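Local coordinates for protein caprin-2 (Danio rerio, PDB 4OUS) that probably takes part in canonical Wnt signalling through its C1q domain, a calcium-bound jelly-roll module that assembles as a trimer, at residues Phe57-Leu62 with Gly115-Ser120; Tyr69-Arg74 with Arg111-Ala116. The protein carries 1 engineered substitution. One frame throughout, in Å; residues are numbered along the deposited sequence.

Interaction 1 of 2, residues Phe57-Leu62 with Gly115-Ser120; sequences FHILKL and GAIYGS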
ATOM      1  N   PHE A  57      -1.819   2.244   5.624  1.00  4.94           N
ATOM      2  CA  PHE A  57      -3.176   2.756   5.746  1.00  4.94           C
ATOM      3  C   PHE A  57      -3.719   3.173   4.393  1.00  4.61           C
ATOM      4  O   PHE A  57      -2.967   3.568   3.500  1.00  4.90           O
ATOM      5  CB  PHE A  57      -3.252   3.923   6.747  1.00  6.01           C
ATOM      6  CG  PHE A  57      -2.490   5.155   6.341  1.00  5.96           C
ATOM      7  CD1 PHE A  57      -3.103   6.147   5.589  1.00  7.30           C
ATOM      8  CD2 PHE A  57      -1.181   5.349   6.745  1.00  7.82           C
ATOM      9  CE1 PHE A  57      -2.417   7.299   5.228  1.00  8.71           C
ATOM     10  CE2 PHE A  57      -0.497   6.504   6.384  1.00  9.32           C
ATOM     11  CZ  PHE A  57      -1.119   7.474   5.632  1.00  9.78           C
ATOM     12  N   HIS A  58      -5.041   3.081   4.267  1.00  4.76           N
ATOM     13  CA  HIS A  58      -5.789   3.470   3.079  1.00  5.33           C
ATOM     14  C   HIS A  58      -7.053   4.154   3.560  1.00  5.36           C
ATOM     15  O   HIS A  58      -7.878   3.495   4.198  1.00  6.62           O
ATOM     16  CB  HIS A  58      -6.161   2.254   2.225  1.00  6.48           C
ATOM     17  CG  HIS A  58      -5.006   1.625   1.516  1.00  6.12           C
ATOM     18  ND1 HIS A  58      -4.185   0.678   2.091  1.00  6.91           N
ATOM     19  CD2 HIS A  58      -4.550   1.813   0.257  1.00  7.39           C
ATOM     20  CE1 HIS A  58      -3.267   0.316   1.211  1.00  8.04           C
ATOM     21  NE2 HIS A  58      -3.469   0.985   0.090  1.00  8.89           N
ATOM     22  N   ILE A  59      -7.222   5.443   3.277  1.00  5.50           N
ATOM     23  CA  ILE A  59      -8.364   6.179   3.805  1.00  5.84           C
ATOM     24  C   ILE A  59      -9.165   6.794   2.658  1.00  5.39           C
ATOM     25  O   ILE A  59      -8.628   7.578   1.881  1.00  6.30           O
ATOM     26  CB  ILE A  59      -7.915   7.282   4.786  1.00  6.82           C
ATOM     27  CG1 ILE A  59      -7.014   6.716   5.902  1.00  7.53           C
ATOM     28  CG2 ILE A  59      -9.118   8.004   5.357  1.00  7.22           C
ATOM     29  CD1 ILE A  59      -7.680   5.729   6.829  1.00  8.01           C
ATOM     30  N   LEU A  60     -10.441   6.435   2.546  1.00  5.71           N
ATOM     31  CA  LEU A  60     -11.301   6.970   1.498  1.00  5.95           C
ATOM     32  C   LEU A  60     -11.976   8.242   1.996  1.00  5.89           C
ATOM     33  O   LEU A  60     -12.563   8.242   3.084  1.00  6.65           O
ATOM     34  CB  LEU A  60     -12.354   5.937   1.089  1.00  6.89           C
ATOM     35  CG  LEU A  60     -13.155   6.264  -0.171  1.00  7.23           C
ATOM     36  CD1 LEU A  60     -12.292   6.084  -1.412  1.00 10.18           C
ATOM     37  CD2 LEU A  60     -14.420   5.419  -0.259  1.00  9.54           C
ATOM     38  N   LYS A  61     -11.903   9.319   1.217  1.00  6.46           N
ATOM     39  CA  LYS A  61     -12.537  10.573   1.620  1.00  6.92           C
ATOM     40  C   LYS A  61     -14.001  10.633   1.230  1.00  6.84           C
ATOM     41  O   LYS A  61     -14.430   9.967   0.285  1.00  7.93           O
ATOM     42  CB  LYS A  61     -11.807  11.774   1.014  1.00  7.66           C
ATOM     43  CG  LYS A  61     -12.023  11.978  -0.483  1.00  7.67           C
ATOM     44  CD  LYS A  61     -11.120  13.074  -1.069  1.00  8.26           C
ATOM     45  CE  LYS A  61     -11.352  14.446  -0.446  1.00  9.08           C
ATOM     46  NZ  LYS A  61     -12.703  14.983  -0.753  1.00  9.56           N
ATOM     47  N   LEU A  62     -14.763  11.443   1.960  1.00  8.12           N
ATOM     48  CA  LEU A  62     -16.105  11.805   1.526  1.00  8.32           C
ATOM     49  C   LEU A  62     -16.023  12.595   0.228  1.00  8.99           C
ATOM     50  O   LEU A  62     -15.050  13.321  -0.028  1.00  9.62           O
ATOM     51  CB  LEU A  62     -16.835  12.634   2.586  1.00  8.77           C
ATOM     52  CG  LEU A  62     -17.100  11.972   3.937  1.00  9.59           C
ATOM     53  CD1 LEU A  62     -18.038  12.830   4.773  1.00 10.97           C
ATOM     54  CD2 LEU A  62     -17.680  10.588   3.749  1.00 10.88           C
ATOM     55  N   GLY A 115     -10.281  17.383   6.079  1.00  7.50           N
ATOM     56  CA  GLY A 115     -11.133  16.534   5.274  1.00  8.09           C
ATOM     57  C   GLY A 115     -12.049  15.680   6.119  1.00  7.03           C
ATOM     58  O   GLY A 115     -12.200  15.899   7.327  1.00  8.82           O
ATOM     59  N   ALA A 116     -12.680  14.711   5.472  1.00  7.39           N
ATOM     60  CA  ALA A 116     -13.642  13.838   6.123  1.00  7.98           C
ATOM     61  C   ALA A 116     -13.536  12.451   5.509  1.00  6.74           C
ATOM     62  O   ALA A 116     -13.227  12.313   4.321  1.00  8.09           O
ATOM     63  CB  ALA A 116     -15.057  14.386   5.986  1.00  9.53           C
ATOM     64  N   ILE A 117     -13.790  11.435   6.326  1.00  7.07           N
ATOM     65  CA  ILE A 117     -13.541  10.041   5.978  1.00  6.82           C
ATOM     66  C   ILE A 117     -14.822   9.249   5.756  1.00  6.58           C
ATOM     67  O   ILE A 117     -15.762   9.348   6.544  1.00  7.63           O
ATOM     68  CB  ILE A 117     -12.718   9.356   7.093  1.00  7.14           C
ATOM     69  CG1 ILE A 117     -11.384  10.086   7.272  1.00  7.48           C
ATOM     70  CG2 ILE A 117     -12.528   7.865   6.814  1.00  7.98           C
ATOM     71  CD1 ILE A 117     -10.540   9.579   8.421  1.00  8.43           C
ATOM     72  N   TYR A 118     -14.834   8.445   4.696  1.00  6.62           N
ATOM     73  CA  TYR A 118     -15.926   7.539   4.405  1.00  7.07           C
ATOM     74  C   TYR A 118     -15.809   6.230   5.166  1.00  6.41           C
ATOM     75  O   TYR A 118     -14.791   5.529   5.072  1.00  7.88           O
ATOM     76  CB  TYR A 118     -15.970   7.242   2.904  1.00  7.89           C
ATOM     77  CG  TYR A 118     -17.170   6.427   2.502  1.00  8.68           C
ATOM     78  CD1 TYR A 118     -18.398   7.037   2.287  1.00 10.53           C
ATOM     79  CD2 TYR A 118     -17.088   5.047   2.358  1.00  8.71           C
ATOM     80  CE1 TYR A 118     -19.509   6.297   1.930  1.00 13.09           C
ATOM     81  CE2 TYR A 118     -18.193   4.300   2.002  1.00 10.58           C
ATOM     82  CZ  TYR A 118     -19.399   4.928   1.787  1.00 11.12           C
ATOM     83  OH  TYR A 118     -20.502   4.187   1.428  1.00 15.33           O
ATOM     84  N   GLY A 119     -16.858   5.889   5.901  1.00  7.69           N
ATOM     85  CA  GLY A 119     -16.945   4.603   6.563  1.00  8.65           C
ATOM     86  C   GLY A 119     -18.195   3.856   6.159  1.00  8.34           C
ATOM     87  O   GLY A 119     -19.287   4.430   6.113  1.00 11.30           O
ATOM     88  N   SER A 120     -18.042   2.574   5.855  1.00  8.59           N
ATOM     89  CA  SER A 120     -19.184   1.703   5.612  1.00  9.42           C
ATOM     90  C   SER A 120     -18.811   0.263   5.916  1.00  8.83           C
ATOM     91  O   SER A 120     -17.652  -0.049   6.184  1.00  8.32           O
ATOM     92  CB  SER A 120     -19.678   1.818   4.171  1.00 11.02           C
ATOM     93  OG  SER A 120     -18.887   1.014   3.313  1.00 11.09           O
TER
HETATM   94  O   HOH W   1     -12.717  15.226   2.522  1.00 11.38           O
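L60 and Y118 each hold CG anti to the backbone N (chi1 -169° and -174°), and their side chains lie side by side, pointing the same way. L60 CD2 rests 3.8 Å from Y118 CD2, oblique to the ring, while L62 CD2 comes to the ring's edge, near its plane. I59 and I117 cross obliquely, and the CG2 methyl of I59 touches CG1, CG2 and CD1 of I117, the closest approach being CG2 to CG1 at 3.6 Å. L62 spreads its two methyls, CD1 against A116 CB at 3.6 Å and CD2 against the backbone of I117 and Y118.

Two backbone hydrogen bonds join L60 and L62 to the loop that follows strand 107-114, on both sides of a single bridge between K61 and I117. Y118 N donates almost straight to L60 O (2.8 Å), and L62 N reaches A116 O at 2.9 Å from above the carbonyl plane. Longer CA-H...O contacts from I117 CA to L60 O and from K61 CA to A116 O supplement them.

The CB of K61 points away overall yet still touches A116 O; the chain bends at chi3 and chi4, and NZ donates to L62 O at 3.0 Å, nearly along the C=O axis. That ammonium also bonds V66 O and, weakly, a water that accepts from A116 N. Around the apolar groups, H91 meets the Y118 ring edge-to-face, and Y83 of the second subunit packs on L60.

The chemistry is thus a single bridge flanked by two hydrogen bonds within aliphatic and aromatic contacts, consistent with a loop held by both main-chain bonds and apolar side chains, while the lysine charge is met by carbonyl oxygens and water.

Interaction 2 of 2, residues Tyr69-Arg74 with Arg111-Ala116; sequences YINLMR and RLHRGA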
ATOM      1  N   TYR A  69      -6.288  15.159   4.115  1.00  6.05           N
ATOM      2  CA  TYR A  69      -4.901  15.085   4.567  1.00  6.35           C
ATOM      3  C   TYR A  69      -4.837  14.165   5.776  1.00  5.81           C
ATOM      4  O   TYR A  69      -5.517  14.425   6.777  1.00  6.56           O
ATOM      5  CB  TYR A  69      -4.375  16.455   4.982  1.00  6.80           C
ATOM      6  CG  TYR A  69      -4.097  17.465   3.900  1.00  7.36           C
ATOM      7  CD1 TYR A  69      -2.788  17.710   3.488  1.00  9.06           C
ATOM      8  CD2 TYR A  69      -5.118  18.220   3.325  1.00  7.66           C
ATOM      9  CE1 TYR A  69      -2.505  18.655   2.528  1.00 10.99           C
ATOM     10  CE2 TYR A  69      -4.840  19.176   2.362  1.00  9.13           C
ATOM     11  CZ  TYR A  69      -3.532  19.387   1.969  1.00  9.66           C
ATOM     12  OH  TYR A  69      -3.241  20.330   1.005  1.00 13.31           O
ATOM     13  N   ILE A  70      -4.015  13.125   5.690  1.00  5.95           N
ATOM     14  CA  ILE A  70      -3.810  12.169   6.770  1.00  5.59           C
ATOM     15  C   ILE A  70      -2.347  12.180   7.181  1.00  5.91           C
ATOM     16  O   ILE A  70      -1.466  12.184   6.314  1.00  6.53           O
ATOM     17  CB  ILE A  70      -4.179  10.730   6.332  1.00  6.31           C
ATOM     18  CG1 ILE A  70      -5.613  10.640   5.809  1.00  7.90           C
ATOM     19  CG2 ILE A  70      -3.943   9.737   7.456  1.00  7.63           C
ATOM     20  CD1 ILE A  70      -6.665  10.879   6.859  1.00  9.56           C
ATOM     21  N   ASN A  71      -2.079  12.158   8.486  1.00  5.80           N
ATOM     22  CA  ASN A  71      -0.720  11.956   8.986  1.00  6.10           C
ATOM     23  C   ASN A  71      -0.629  10.655   9.769  1.00  5.38           C
ATOM     24  O   ASN A  71      -1.466  10.395  10.641  1.00  6.54           O
ATOM     25  CB  ASN A  71      -0.264  13.085   9.919  1.00  6.79           C
ATOM     26  CG  ASN A  71      -0.532  14.465   9.368  1.00  6.73           C
ATOM     27  OD1 ASN A  71      -1.355  15.210   9.915  1.00  8.26           O
ATOM     28  ND2 ASN A  71       0.175  14.833   8.304  1.00  7.25           N
ATOM     29  N   LEU A  72       0.411   9.867   9.504  1.00  5.51           N
ATOM     30  CA  LEU A  72       0.792   8.780  10.397  1.00  5.77           C
ATOM     31  C   LEU A  72       1.691   9.374  11.476  1.00  5.31           C
ATOM     32  O   LEU A  72       2.758   9.915  11.173  1.00  6.68           O
ATOM     33  CB  LEU A  72       1.519   7.668   9.648  1.00  6.38           C
ATOM     34  CG  LEU A  72       1.999   6.495  10.509  1.00  7.47           C
ATOM     35  CD1 LEU A  72       0.853   5.610  10.957  1.00  9.92           C
ATOM     36  CD2 LEU A  72       3.079   5.678   9.788  1.00  9.24           C
ATOM     37  N   MET A  73       1.224   9.306  12.714  1.00  5.92           N
ATOM     38  CA  MET A  73       1.879   9.900  13.868  1.00  6.17           C
ATOM     39  C   MET A  73       2.602   8.852  14.684  1.00  6.22           C
ATOM     40  O   MET A  73       2.095   7.743  14.863  1.00  6.58           O
ATOM     41  CB  MET A  73       0.852  10.586  14.769  1.00  6.77           C
ATOM     42  CG  MET A  73      -0.090  11.542  14.059  1.00  7.12           C
ATOM     43  SD  MET A  73       0.737  13.012  13.399  1.00  7.56           S
ATOM     44  CE  MET A  73       1.293  13.790  14.910  1.00  9.66           C
ATOM     45  N   ARG A  74       3.771   9.209  15.205  1.00  6.57           N
ATOM     46  CA  ARG A  74       4.392   8.435  16.268  1.00  6.56           C
ATOM     47  C   ARG A  74       4.553   9.397  17.435  1.00  7.39           C
ATOM     48  O   ARG A  74       5.277  10.395  17.339  1.00  7.58           O
ATOM     49  CB  ARG A  74       5.731   7.833  15.835  1.00  7.67           C
ATOM     50  CG  ARG A  74       6.349   6.895  16.862  1.00  9.50           C
ATOM     51  CD  ARG A  74       7.270   7.616  17.840  1.00  9.97           C
ATOM     52  NE  ARG A  74       8.558   7.966  17.251  1.00 10.38           N
ATOM     53  CZ  ARG A  74       8.954   9.200  16.956  1.00  9.57           C
ATOM     54  NH1 ARG A  74      10.164   9.383  16.444  1.00 12.03           N
ATOM     55  NH2 ARG A  74       8.160  10.243  17.161  1.00 10.78           N
ATOM     56  N   ARG A 111      -3.853  10.707  12.143  1.00  5.96           N
ATOM     57  CA  ARG A 111      -4.466  12.001  12.367  1.00  6.51           C
ATOM     58  C   ARG A 111      -5.187  12.469  11.109  1.00  5.96           C
ATOM     59  O   ARG A 111      -4.611  12.473  10.014  1.00  6.34           O
ATOM     60  CB  ARG A 111      -3.411  13.034  12.772  1.00  6.42           C
ATOM     61  CG  ARG A 111      -3.998  14.384  13.134  1.00  7.96           C
ATOM     62  CD  ARG A 111      -2.953  15.314  13.700  1.00  8.55           C
ATOM     63  NE  ARG A 111      -2.036  15.782  12.672  1.00  8.08           N
ATOM     64  CZ  ARG A 111      -1.119  16.719  12.885  1.00  9.75           C
ATOM     65  NH1 ARG A 111      -1.001  17.269  14.087  1.00 12.26           N
ATOM     66  NH2 ARG A 111      -0.324  17.110  11.899  1.00 12.18           N
ATOM     67  N   LEU A 112      -6.442  12.877  11.284  1.00  5.98           N
ATOM     68  CA  LEU A 112      -7.196  13.551  10.248  1.00  6.35           C
ATOM     69  C   LEU A 112      -6.836  15.022  10.316  1.00  5.90           C
ATOM     70  O   LEU A 112      -7.324  15.745  11.181  1.00  7.32           O
ATOM     71  CB  LEU A 112      -8.697  13.335  10.442  1.00  6.10           C
ATOM     72  CG  LEU A 112      -9.603  14.000   9.413  1.00  6.62           C
ATOM     73  CD1 LEU A 112      -9.279  13.531   8.009  1.00  7.33           C
ATOM     74  CD2 LEU A 112     -11.062  13.733   9.747  1.00  7.58           C
ATOM     75  N   HIS A 113      -5.917  15.453   9.467  1.00  6.27           N
ATOM     76  CA  HIS A 113      -5.496  16.843   9.481  1.00  6.49           C
ATOM     77  C   HIS A 113      -6.618  17.735   8.945  1.00  5.92           C
ATOM     78  O   HIS A 113      -7.054  18.662   9.626  1.00  7.83           O
ATOM     79  CB  HIS A 113      -4.211  17.015   8.677  1.00  7.01           C
ATOM     80  CG  HIS A 113      -3.849  18.443   8.438  1.00  8.23           C
ATOM     81  ND1 HIS A 113      -3.594  19.328   9.463  1.00 10.64           N
ATOM     82  CD2 HIS A 113      -3.734  19.150   7.290  1.00  9.12           C
ATOM     83  CE1 HIS A 113      -3.326  20.519   8.953  1.00 11.43           C
ATOM     84  NE2 HIS A 113      -3.398  20.436   7.637  1.00 12.62           N
ATOM     85  N   ARG A 114      -7.086  17.425   7.737  1.00  6.72           N
ATOM     86  CA  ARG A 114      -8.215  18.098   7.101  1.00  6.70           C
ATOM     87  C   ARG A 114      -9.011  17.076   6.315  1.00  6.46           C
ATOM     88  O   ARG A 114      -8.474  16.043   5.909  1.00  7.20           O
ATOM     89  CB  ARG A 114      -7.751  19.222   6.166  1.00  8.33           C
ATOM     90  CG  ARG A 114      -7.094  20.411   6.862  1.00  9.75           C
ATOM     91  CD  ARG A 114      -6.806  21.560   5.887  1.00 10.02           C
ATOM     92  NE  ARG A 114      -8.049  22.011   5.258  1.00 10.30           N
ATOM     93  CZ  ARG A 114      -8.183  22.364   3.981  1.00  9.90           C
ATOM     94  NH1 ARG A 114      -7.138  22.362   3.162  1.00 12.54           N
ATOM     95  NH2 ARG A 114      -9.377  22.706   3.524  1.00 11.08           N
ATOM     96  N   GLY A 115     -10.281  17.383   6.079  1.00  7.50           N
ATOM     97  CA  GLY A 115     -11.133  16.534   5.274  1.00  8.09           C
ATOM     98  C   GLY A 115     -12.049  15.680   6.119  1.00  7.03           C
ATOM     99  O   GLY A 115     -12.200  15.899   7.327  1.00  8.82           O
ATOM    100  N   ALA A 116     -12.680  14.711   5.472  1.00  7.39           N
ATOM    101  CA  ALA A 116     -13.642  13.838   6.123  1.00  7.98           C
ATOM    102  C   ALA A 116     -13.536  12.451   5.509  1.00  6.74           C
ATOM    103  O   ALA A 116     -13.227  12.313   4.321  1.00  8.09           O
ATOM    104  CB  ALA A 116     -15.057  14.386   5.986  1.00  9.53           C
TER
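N71 and R111 form the most polar part of this antiparallel pairing, and a tight one. Lying side by side, they bring both NE and NH2 of R111 to the same oxygen, N71 OD1, each at 2.9 Å. The acceptor lies in the guanidinium plane, but both donors approach it from one face of the amide, whose plane is turned 69° from the guanidinium. M73 turns at chi2 (-67°) to set SD over one guanidinium face, toward its rim, 4.0 Å from R111 NE.

The main chains of N71 and R111 exchange two hydrogen bonds, R111 N to N71 O being the shorter at 2.8 Å. The register then slips by one residue: H113 and R114 both face Y69, a classic beta bulge. H113 N donates to Y69 O at a bent 140°, whereas Y69 N meets R114 O nearly straight.

Packing is close here too: Y69 CB lies 3.6 Å from H113 CD2, and the H113 ring turns its edge toward the Y69 face in an offset edge-to-face pair, centroids 5.5 Å apart. The looser, partly exposed side belongs to R114, which runs alongside the tyrosine with NH1 4.0 Å from Y69 CE2. On the buried face, I70 CD1 and L112 CD1 touch at 3.9 Å, and F57 and I59 of strand 51-60 pack against I70.

D22 accepts from H113 ND1, and W122 of the third subunit meets the same imidazole edge-to-face, so the face bearing H113 joins the trimer interface. Within the chain, strand 68-74 lies between strands 107-114 and 77-84, with N71 ND2 bonded to S81 OG of the latter.

Interaction 1 is a buried contact of residues in and just beyond strand 51-60 with a loop, whereas interaction 2 is a partly buried pairing of two strands in the other sheet of the sandwich. Both end on the same stretch of chain: G115 and A116 carry it from strand 107-114 into the loop that reaches L60 and L62. The two meet in the shared core, where F57 CE1 lies 3.6 Å from I70 CG2 and I117 approaches L112. Chemistry follows place. Interaction 1 is apolar around a single bridge, its one aromatic contact, Y118, packed on leucines, while interaction 2 adds a paired arginine-asparagine grip and an aromatic pair on its subunit-facing side. Each borders a different neighbouring subunit.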